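PDB 4RXL: molybdenum ABC transporter, periplasmic molybdenum-binding protein from Vibrio cholerae, which binds tungstate and probably molybdate in the periplasm, as ModA-family solute-binding proteins do, probably for delivery to an ABC-type membrane transporter. Local coordinates for residues A53-L67 with I195-S208. Numbering follows the deposited sequence.
With WO4 (tungstate(VI)ion), chain B.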
ATOM      1  N   ALA A  53      -7.700 -15.199 -10.451  1.00 25.08           N
ATOM      2  CA  ALA A  53      -7.641 -13.789 -10.219  1.00 20.80           C
ATOM      3  C   ALA A  53      -7.977 -13.172 -11.546  1.00 21.65           C
ATOM      4  O   ALA A  53      -7.443 -13.573 -12.567  1.00 26.10           O
ATOM      5  CB  ALA A  53      -6.260 -13.373  -9.768  1.00 21.33           C
ATOM      6  N   ASP A  54      -8.931 -12.260 -11.536  1.00 21.95           N
ATOM      7  CA  ASP A  54      -9.329 -11.552 -12.747  1.00 21.00           C
ATOM      8  C   ASP A  54      -8.630 -10.212 -12.846  1.00 20.39           C
ATOM      9  O   ASP A  54      -8.305  -9.761 -13.932  1.00 21.40           O
ATOM     10  CB  ASP A  54     -10.843 -11.400 -12.775  1.00 21.13           C
ATOM     11  CG  ASP A  54     -11.556 -12.755 -12.849  1.00 24.81           C
ATOM     12  OD1 ASP A  54     -11.512 -13.396 -13.927  1.00 28.94           O
ATOM     13  OD2 ASP A  54     -12.151 -13.203 -11.831  1.00 27.12           O
ATOM     14  N   LEU A  55      -8.418  -9.587 -11.709  1.00 18.22           N
ATOM     15  CA  LEU A  55      -7.811  -8.253 -11.610  1.00 16.44           C
ATOM     16  C   LEU A  55      -6.829  -8.236 -10.480  1.00 15.70           C
ATOM     17  O   LEU A  55      -7.066  -8.884  -9.438  1.00 17.05           O
ATOM     18  CB  LEU A  55      -8.866  -7.184 -11.294  1.00 20.69           C
ATOM     19  CG  LEU A  55     -10.010  -6.896 -12.266  1.00 25.01           C
ATOM     20  CD1 LEU A  55     -10.898  -5.821 -11.662  1.00 26.35           C
ATOM     21  CD2 LEU A  55      -9.463  -6.460 -13.603  1.00 28.55           C
ATOM     22  N   PHE A  56      -5.783  -7.444 -10.655  1.00 17.36           N
ATOM     23  CA  PHE A  56      -4.748  -7.238  -9.640  1.00 15.64           C
ATOM     24  C   PHE A  56      -4.397  -5.776  -9.475  1.00 14.65           C
ATOM     25  O   PHE A  56      -4.087  -5.106 -10.425  1.00 15.34           O
ATOM     26  CB  PHE A  56      -3.492  -8.026 -10.036  1.00 17.99           C
ATOM     27  CG  PHE A  56      -2.295  -7.846  -9.094  1.00 17.54           C
ATOM     28  CD1 PHE A  56      -2.400  -7.929  -7.712  1.00 18.19           C
ATOM     29  CD2 PHE A  56      -1.045  -7.628  -9.624  1.00 18.70           C
ATOM     30  CE1 PHE A  56      -1.263  -7.811  -6.909  1.00 18.09           C
ATOM     31  CE2 PHE A  56       0.069  -7.476  -8.818  1.00 18.99           C
ATOM     32  CZ  PHE A  56      -0.037  -7.593  -7.467  1.00 15.98           C
ATOM     33  N   ILE A  57      -4.467  -5.264  -8.262  1.00 15.12           N
ATOM     34  CA  ILE A  57      -4.030  -3.901  -7.964  1.00 13.50           C
ATOM     35  C   ILE A  57      -2.818  -4.006  -7.059  1.00 14.37           C
ATOM     36  O   ILE A  57      -2.897  -4.501  -5.941  1.00 15.30           O
ATOM     37  CB  ILE A  57      -5.136  -3.082  -7.255  1.00 15.39           C
ATOM     38  CG1 ILE A  57      -6.360  -2.959  -8.183  1.00 18.91           C
ATOM     39  CG2 ILE A  57      -4.628  -1.710  -6.792  1.00 17.91           C
ATOM     40  CD1 ILE A  57      -7.579  -2.359  -7.494  1.00 19.64           C
ATOM     41  N   SER A  58      -1.692  -3.523  -7.536  1.00 15.08           N
ATOM     42  CA  SER A  58      -0.442  -3.516  -6.758  1.00 15.76           C
ATOM     43  C   SER A  58      -0.158  -2.152  -6.163  1.00 16.09           C
ATOM     44  O   SER A  58      -0.587  -1.139  -6.698  1.00 15.73           O
ATOM     45  CB  SER A  58       0.677  -3.889  -7.713  1.00 16.05           C
ATOM     46  OG  SER A  58       1.923  -3.942  -7.052  1.00 16.20           O
ATOM     47  N   ALA A  59       0.600  -2.107  -5.061  1.00 13.85           N
ATOM     48  CA  ALA A  59       1.051  -0.851  -4.475  1.00 13.39           C
ATOM     49  C   ALA A  59       2.392  -0.372  -5.030  1.00 18.31           C
ATOM     50  O   ALA A  59       2.926   0.661  -4.575  1.00 16.50           O
ATOM     51  CB  ALA A  59       1.080  -0.964  -2.976  1.00 13.03           C
ATOM     52  N   ASN A  60       2.939  -1.115  -5.999  1.00 13.82           N
ATOM     53  CA  ASN A  60       4.017  -0.588  -6.846  1.00 16.53           C
ATOM     54  C   ASN A  60       3.930  -1.059  -8.295  1.00 17.15           C
ATOM     55  O   ASN A  60       3.182  -1.975  -8.599  1.00 18.56           O
ATOM     56  CB  ASN A  60       5.397  -0.870  -6.238  1.00 15.15           C
ATOM     57  CG  ASN A  60       5.790  -2.327  -6.251  1.00 23.41           C
ATOM     58  OD1 ASN A  60       5.161  -3.167  -6.894  1.00 20.14           O
ATOM     59  ND2 ASN A  60       6.874  -2.635  -5.508  1.00 22.73           N
ATOM     60  N   GLU A  61       4.685  -0.436  -9.187  1.00 19.04           N
ATOM     61  CA  GLU A  61       4.645  -0.822 -10.592  1.00 20.78           C
ATOM     62  C   GLU A  61       5.300  -2.177 -10.808  1.00 21.36           C
ATOM     63  O   GLU A  61       4.867  -2.966 -11.650  1.00 23.13           O
ATOM     64  CB  GLU A  61       5.285   0.280 -11.454  1.00 25.78           C
ATOM     65  CG  GLU A  61       4.395   1.536 -11.474  1.00 37.39           C
ATOM     66  CD  GLU A  61       5.058   2.790 -12.019  1.00 60.87           C
ATOM     67  OE1 GLU A  61       6.236   3.043 -11.691  1.00 71.58           O
ATOM     68  OE2 GLU A  61       4.379   3.549 -12.747  1.00 50.06           O
ATOM     69  N   GLU A  62       6.312  -2.462  -9.998  1.00 19.67           N
ATOM     70  CA  GLU A  62       7.156  -3.634 -10.164  1.00 23.47           C
ATOM     71  C   GLU A  62       6.346  -4.924 -10.092  1.00 20.55           C
ATOM     72  O   GLU A  62       6.505  -5.787 -10.954  1.00 20.58           O
ATOM     73  CB  GLU A  62       8.285  -3.622  -9.118  1.00 27.56           C
ATOM     74  CG  GLU A  62       9.403  -2.605  -9.419  1.00 49.89           C
ATOM     75  CD  GLU A  62       8.999  -1.117  -9.364  1.00 40.09           C
ATOM     76  OE1 GLU A  62       8.120  -0.737  -8.530  1.00 27.52           O
ATOM     77  OE2 GLU A  62       9.594  -0.316 -10.148  1.00 35.99           O
ATOM     78  N   TRP A  63       5.477  -5.077  -9.100  1.00 20.11           N
ATOM     79  CA  TRP A  63       4.775  -6.352  -8.983  1.00 16.82           C
ATOM     80  C   TRP A  63       3.764  -6.583 -10.092  1.00 19.99           C
ATOM     81  O   TRP A  63       3.480  -7.734 -10.407  1.00 23.39           O
ATOM     82  CB  TRP A  63       4.146  -6.561  -7.608  1.00 17.16           C
ATOM     83  CG  TRP A  63       5.243  -6.895  -6.615  1.00 18.94           C
ATOM     84  CD1 TRP A  63       5.698  -6.120  -5.575  1.00 19.99           C
ATOM     85  CD2 TRP A  63       6.036  -8.075  -6.616  1.00 17.62           C
ATOM     86  NE1 TRP A  63       6.732  -6.760  -4.918  1.00 21.55           N
ATOM     87  CE2 TRP A  63       6.960  -7.961  -5.547  1.00 17.12           C
ATOM     88  CE3 TRP A  63       6.054  -9.226  -7.411  1.00 20.19           C
ATOM     89  CZ2 TRP A  63       7.864  -8.947  -5.258  1.00 19.37           C
ATOM     90  CZ3 TRP A  63       6.965 -10.196  -7.132  1.00 19.75           C
ATOM     91  CH2 TRP A  63       7.861 -10.057  -6.052  1.00 22.11           C
ATOM     92  N   ALA A  64       3.240  -5.514 -10.705  1.00 18.99           N
ATOM     93  CA  ALA A  64       2.342  -5.708 -11.833  1.00 24.85           C
ATOM     94  C   ALA A  64       3.164  -6.049 -13.062  1.00 26.32           C
ATOM     95  O   ALA A  64       2.787  -6.920 -13.850  1.00 27.42           O
ATOM     96  CB  ALA A  64       1.482  -4.477 -12.061  1.00 27.35           C
ATOM     97  N   ASN A  65       4.317  -5.399 -13.216  1.00 24.44           N
ATOM     98  CA  ASN A  65       5.209  -5.709 -14.332  1.00 23.07           C
ATOM     99  C   ASN A  65       5.835  -7.124 -14.248  1.00 21.09           C
ATOM    100  O   ASN A  65       6.127  -7.746 -15.268  1.00 26.01           O
ATOM    101  CB  ASN A  65       6.301  -4.652 -14.462  1.00 25.40           C
ATOM    102  CG  ASN A  65       7.101  -4.798 -15.739  1.00 35.51           C
ATOM    103  OD1 ASN A  65       6.582  -4.649 -16.848  1.00 60.80           O
ATOM    104  ND2 ASN A  65       8.375  -5.105 -15.585  1.00 44.76           N
ATOM    105  N   TYR A  66       5.982  -7.629 -13.026  1.00 22.80           N
ATOM    106  CA  TYR A  66       6.359  -9.016 -12.786  1.00 22.36           C
ATOM    107  C   TYR A  66       5.422  -9.981 -13.520  1.00 19.96           C
ATOM    108  O   TYR A  66       5.872 -10.903 -14.211  1.00 23.52           O
ATOM    109  CB  TYR A  66       6.306  -9.271 -11.292  1.00 19.72           C
ATOM    110  CG  TYR A  66       6.686 -10.650 -10.847  1.00 20.99           C
ATOM    111  CD1 TYR A  66       8.011 -10.977 -10.634  1.00 23.91           C
ATOM    112  CD2 TYR A  66       5.720 -11.617 -10.590  1.00 22.76           C
ATOM    113  CE1 TYR A  66       8.380 -12.243 -10.218  1.00 27.38           C
ATOM    114  CE2 TYR A  66       6.073 -12.888 -10.156  1.00 23.05           C
ATOM    115  CZ  TYR A  66       7.404 -13.189  -9.973  1.00 20.88           C
ATOM    116  OH  TYR A  66       7.786 -14.457  -9.595  1.00 23.83           O
ATOM    117  N   LEU A  67       4.122  -9.736 -13.377  1.00 22.12           N
ATOM    118  CA  LEU A  67       3.127 -10.515 -14.117  1.00 20.88           C
ATOM    119  C   LEU A  67       3.134 -10.316 -15.609  1.00 20.78           C
ATOM    120  O   LEU A  67       2.869 -11.240 -16.338  1.00 22.62           O
ATOM    121  CB  LEU A  67       1.722 -10.255 -13.558  1.00 20.69           C
ATOM    122  CG  LEU A  67       1.562 -10.596 -12.075  1.00 21.00           C
ATOM    123  CD1 LEU A  67       0.147 -10.223 -11.644  1.00 27.06           C
ATOM    124  CD2 LEU A  67       1.872 -12.064 -11.773  1.00 22.98           C
ATOM    125  N   ILE A 195       5.036   6.533  -5.328  1.00 17.88           N
ATOM    126  CA  ILE A 195       4.104   5.450  -5.041  1.00 13.78           C
ATOM    127  C   ILE A 195       2.930   5.484  -6.003  1.00 17.50           C
ATOM    128  O   ILE A 195       2.220   6.475  -6.084  1.00 17.78           O
ATOM    129  CB  ILE A 195       3.586   5.550  -3.619  1.00 16.10           C
ATOM    130  CG1 ILE A 195       4.765   5.516  -2.660  1.00 16.40           C
ATOM    131  CG2 ILE A 195       2.584   4.436  -3.330  1.00 16.78           C
ATOM    132  CD1 ILE A 195       4.450   6.104  -1.298  1.00 17.44           C
ATOM    133  N   ARG A 196       2.796   4.415  -6.790  1.00 17.01           N
ATOM    134  CA  ARG A 196       1.818   4.338  -7.852  1.00 17.09           C
ATOM    135  C   ARG A 196       1.211   2.946  -7.814  1.00 16.73           C
ATOM    136  O   ARG A 196       1.917   1.963  -7.560  1.00 19.21           O
ATOM    137  CB  ARG A 196       2.462   4.555  -9.207  1.00 20.37           C
ATOM    138  CG  ARG A 196       3.156   5.894  -9.363  1.00 19.95           C
ATOM    139  CD  ARG A 196       2.174   7.041  -9.523  1.00 39.07           C
ATOM    140  NE  ARG A 196       2.865   8.326  -9.703  1.00 48.29           N
ATOM    141  CZ  ARG A 196       3.298   9.124  -8.717  1.00 37.80           C
ATOM    142  NH1 ARG A 196       3.919  10.251  -9.041  1.00 54.17           N
ATOM    143  NH2 ARG A 196       3.130   8.823  -7.407  1.00 26.61           N
ATOM    144  N   TYR A 197      -0.110   2.880  -8.013  1.00 15.25           N
ATOM    145  CA  TYR A 197      -0.888   1.650  -7.996  1.00 16.33           C
ATOM    146  C   TYR A 197      -1.362   1.246  -9.375  1.00 15.29           C
ATOM    147  O   TYR A 197      -2.324   1.802  -9.874  1.00 19.36           O
ATOM    148  CB  TYR A 197      -2.157   1.836  -7.139  1.00 15.31           C
ATOM    149  CG  TYR A 197      -1.906   1.994  -5.675  1.00 14.19           C
ATOM    150  CD1 TYR A 197      -1.468   3.177  -5.174  1.00 18.28           C
ATOM    151  CD2 TYR A 197      -2.150   0.941  -4.757  1.00 15.49           C
ATOM    152  CE1 TYR A 197      -1.211   3.332  -3.815  1.00 16.73           C
ATOM    153  CE2 TYR A 197      -1.934   1.101  -3.409  1.00 13.15           C
ATOM    154  CZ  TYR A 197      -1.481   2.311  -2.931  1.00 15.33           C
ATOM    155  OH  TYR A 197      -1.229   2.491  -1.582  1.00 18.14           O
ATOM    156  N   PRO A 198      -0.694   0.298 -10.003  1.00 16.12           N
ATOM    157  CA  PRO A 198      -1.245  -0.219 -11.247  1.00 17.10           C
ATOM    158  C   PRO A 198      -2.427  -1.158 -11.039  1.00 18.17           C
ATOM    159  O   PRO A 198      -2.503  -1.884 -10.060  1.00 18.86           O
ATOM    160  CB  PRO A 198      -0.083  -0.996 -11.859  1.00 19.98           C
ATOM    161  CG  PRO A 198       0.767  -1.372 -10.712  1.00 24.78           C
ATOM    162  CD  PRO A 198       0.605  -0.299  -9.663  1.00 15.47           C
ATOM    163  N   LEU A 199      -3.307  -1.179 -12.029  1.00 17.95           N
ATOM    164  CA  LEU A 199      -4.413  -2.098 -12.106  1.00 20.92           C
ATOM    165  C   LEU A 199      -4.139  -2.968 -13.312  1.00 18.62           C
ATOM    166  O   LEU A 199      -4.042  -2.455 -14.446  1.00 20.87           O
ATOM    167  CB  LEU A 199      -5.708  -1.323 -12.274  1.00 20.00           C
ATOM    168  CG  LEU A 199      -6.958  -2.052 -12.753  1.00 21.38           C
ATOM    169  CD1 LEU A 199      -7.432  -3.055 -11.709  1.00 23.11           C
ATOM    170  CD2 LEU A 199      -8.036  -1.040 -13.089  1.00 20.70           C
ATOM    171  N   ALA A 200      -4.002  -4.270 -13.077  1.00 17.97           N
ATOM    172  CA  ALA A 200      -3.731  -5.235 -14.141  1.00 21.98           C
ATOM    173  C   ALA A 200      -4.966  -6.079 -14.435  1.00 21.26           C
ATOM    174  O   ALA A 200      -5.586  -6.627 -13.517  1.00 19.81           O
ATOM    175  CB  ALA A 200      -2.566  -6.116 -13.736  1.00 21.14           C
ATOM    176  N   GLN A 201      -5.311  -6.219 -15.704  1.00 21.47           N
ATOM    177  CA  GLN A 201      -6.435  -7.017 -16.098  1.00 23.10           C
ATOM    178  C   GLN A 201      -5.856  -8.356 -16.578  1.00 22.14           C
ATOM    179  O   GLN A 201      -5.120  -8.384 -17.572  1.00 25.47           O
ATOM    180  CB  GLN A 201      -7.193  -6.294 -17.222  1.00 26.18           C
ATOM    181  CG  GLN A 201      -8.540  -6.889 -17.559  1.00 31.30           C
ATOM    182  CD  GLN A 201      -9.196  -6.203 -18.757  1.00 31.46           C
ATOM    183  OE1 GLN A 201      -9.137  -4.979 -18.880  1.00 31.91           O
ATOM    184  NE2 GLN A 201      -9.807  -6.991 -19.645  1.00 37.80           N
ATOM    185  N   LEU A 202      -6.178  -9.458 -15.911  1.00 23.36           N
ATOM    186  CA  LEU A 202      -5.515 -10.736 -16.154  1.00 26.42           C
ATOM    187  C   LEU A 202      -6.185 -11.607 -17.230  1.00 29.19           C
ATOM    188  O   LEU A 202      -5.680 -12.673 -17.592  1.00 33.73           O
ATOM    189  CB  LEU A 202      -5.385 -11.494 -14.827  1.00 27.16           C
ATOM    190  CG  LEU A 202      -4.372 -10.863 -13.871  1.00 36.31           C
ATOM    191  CD1 LEU A 202      -4.929 -10.746 -12.476  1.00 29.05           C
ATOM    192  CD2 LEU A 202      -3.089 -11.682 -13.870  1.00 67.15           C
ATOM    193  N   ASN A 203      -7.311 -11.162 -17.766  1.00 26.32           N
ATOM    194  CA  ASN A 203      -7.976 -11.868 -18.841  1.00 30.95           C
ATOM    195  C   ASN A 203      -8.888 -10.901 -19.596  1.00 29.13           C
ATOM    196  O   ASN A 203      -8.988  -9.725 -19.203  1.00 29.73           O
ATOM    197  CB  ASN A 203      -8.744 -13.095 -18.318  1.00 27.82           C
ATOM    198  CG  ASN A 203      -9.779 -12.744 -17.265  1.00 29.57           C
ATOM    199  OD1 ASN A 203     -10.663 -11.916 -17.490  1.00 29.48           O
ATOM    200  ND2 ASN A 203      -9.681 -13.386 -16.109  1.00 29.93           N
ATOM    201  N   ASP A 204      -9.532 -11.399 -20.647  1.00 32.52           N
ATOM    202  CA  ASP A 204     -10.306 -10.583 -21.557  1.00 36.90           C
ATOM    203  C   ASP A 204     -11.817 -10.696 -21.315  1.00 34.76           C
ATOM    204  O   ASP A 204     -12.620 -10.342 -22.188  1.00 36.88           O
ATOM    205  CB  ASP A 204      -9.969 -10.973 -23.011  1.00 45.64           C
ATOM    206  CG  ASP A 204     -10.420 -12.396 -23.371  1.00 86.32           C
ATOM    207  OD1 ASP A 204     -10.858 -13.147 -22.467  1.00 47.83           O
ATOM    208  OD2 ASP A 204     -10.339 -12.763 -24.566  1.00 72.16           O
ATOM    209  N   LYS A 205     -12.218 -11.213 -20.164  1.00 35.37           N
ATOM    210  CA  LYS A 205     -13.640 -11.357 -19.874  1.00 37.22           C
ATOM    211  C   LYS A 205     -14.292  -9.993 -19.930  1.00 40.67           C
ATOM    212  O   LYS A 205     -13.695  -9.000 -19.498  1.00 35.64           O
ATOM    213  CB  LYS A 205     -13.855 -11.949 -18.489  1.00 37.13           C
ATOM    214  CG  LYS A 205     -13.447 -13.403 -18.329  1.00 45.27           C
ATOM    215  CD  LYS A 205     -13.541 -13.795 -16.864  1.00 51.45           C
ATOM    216  CE  LYS A 205     -13.332 -15.281 -16.645  1.00 56.06           C
ATOM    217  NZ  LYS A 205     -13.276 -15.549 -15.180  1.00 50.83           N
ATOM    218  N   ALA A 206     -15.516  -9.950 -20.442  1.00 37.93           N
ATOM    219  CA  ALA A 206     -16.239  -8.695 -20.589  1.00 35.41           C
ATOM    220  C   ALA A 206     -16.432  -8.045 -19.227  1.00 36.09           C
ATOM    221  O   ALA A 206     -16.280  -6.836 -19.086  1.00 36.86           O
ATOM    222  CB  ALA A 206     -17.571  -8.928 -21.263  1.00 38.02           C
ATOM    223  N   ALA A 207     -16.761  -8.858 -18.230  1.00 38.29           N
ATOM    224  CA  ALA A 207     -16.952  -8.375 -16.871  1.00 34.48           C
ATOM    225  C   ALA A 207     -15.690  -7.728 -16.314  1.00 31.49           C
ATOM    226  O   ALA A 207     -15.801  -6.731 -15.611  1.00 34.86           O
ATOM    227  CB  ALA A 207     -17.402  -9.508 -15.959  1.00 37.22           C
ATOM    228  N   SER A 208     -14.508  -8.297 -16.597  1.00 35.06           N
ATOM    229  CA  SER A 208     -13.223  -7.698 -16.155  1.00 28.32           C
ATOM    230  C   SER A 208     -13.050  -6.320 -16.816  1.00 32.88           C
ATOM    231  O   SER A 208     -12.609  -5.355 -16.166  1.00 30.62           O
ATOM    232  CB  SER A 208     -12.005  -8.582 -16.500  1.00 36.73           C
ATOM    233  OG  SER A 208     -12.024  -9.877 -15.884  1.00 32.54           O
TER
HETATM  234  W   WO4 B 301       1.040  -3.060   0.476  1.00 14.46           W
HETATM  235  O1  WO4 B 301       0.894  -4.068   2.211  1.00 15.60           O
HETATM  236  O2  WO4 B 301       2.658  -1.819   0.324  1.00 18.95           O
HETATM  237  O3  WO4 B 301       1.123  -4.411  -1.073  1.00 14.10           O
HETATM  238  O4  WO4 B 301      -0.619  -1.854   0.238  1.00 13.75           O
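Strands 55-57 and 195-201 run antiparallel (170°), their axes approaching to 4.6 Å, with Phe56 and Ala200 as the hydrogen-bonded pair; Ser58 N to Pro198 O and Leu202 N to Asp54 O continue the ladder at its two ends. Proline has no N-H to return the bond from Ser58; Ser58 O meets Tyr197 CA instead, and the Pro198 ring packs against helix 61-69: CG presses tightly on Ala64 CB at 3.5 Å, a small methyl that lets the helix lie close to the strand. On the other sheet face Leu199 CD1 meets Ile57 CG1 at 3.7 Å. Asp54 OD1 is gripped twice, by Asn203 ND2 (2.8 Å) on its anti side and by the extended Lys205 in a salt bridge (NZ, 3.1 Å) on its syn side. Asn203 OD1 in turn accepts from Lys205 N, an Asx turn, and from Ser208 OG across the opposite face, linking the loop to the first turn of helix 206-215. Near the tungstate, Ala59 CA lies over a face of Tyr197, whose hydroxyl bonds to the ligand-binding Ser13; Ala59 CB is 3.7 Å from tungstate O4. Strand 55-57 lies between parallel strand 6-11 and antiparallel strand 195-201, which pairs onward with strand 78-91, while Phe56 leans on helix 40-49.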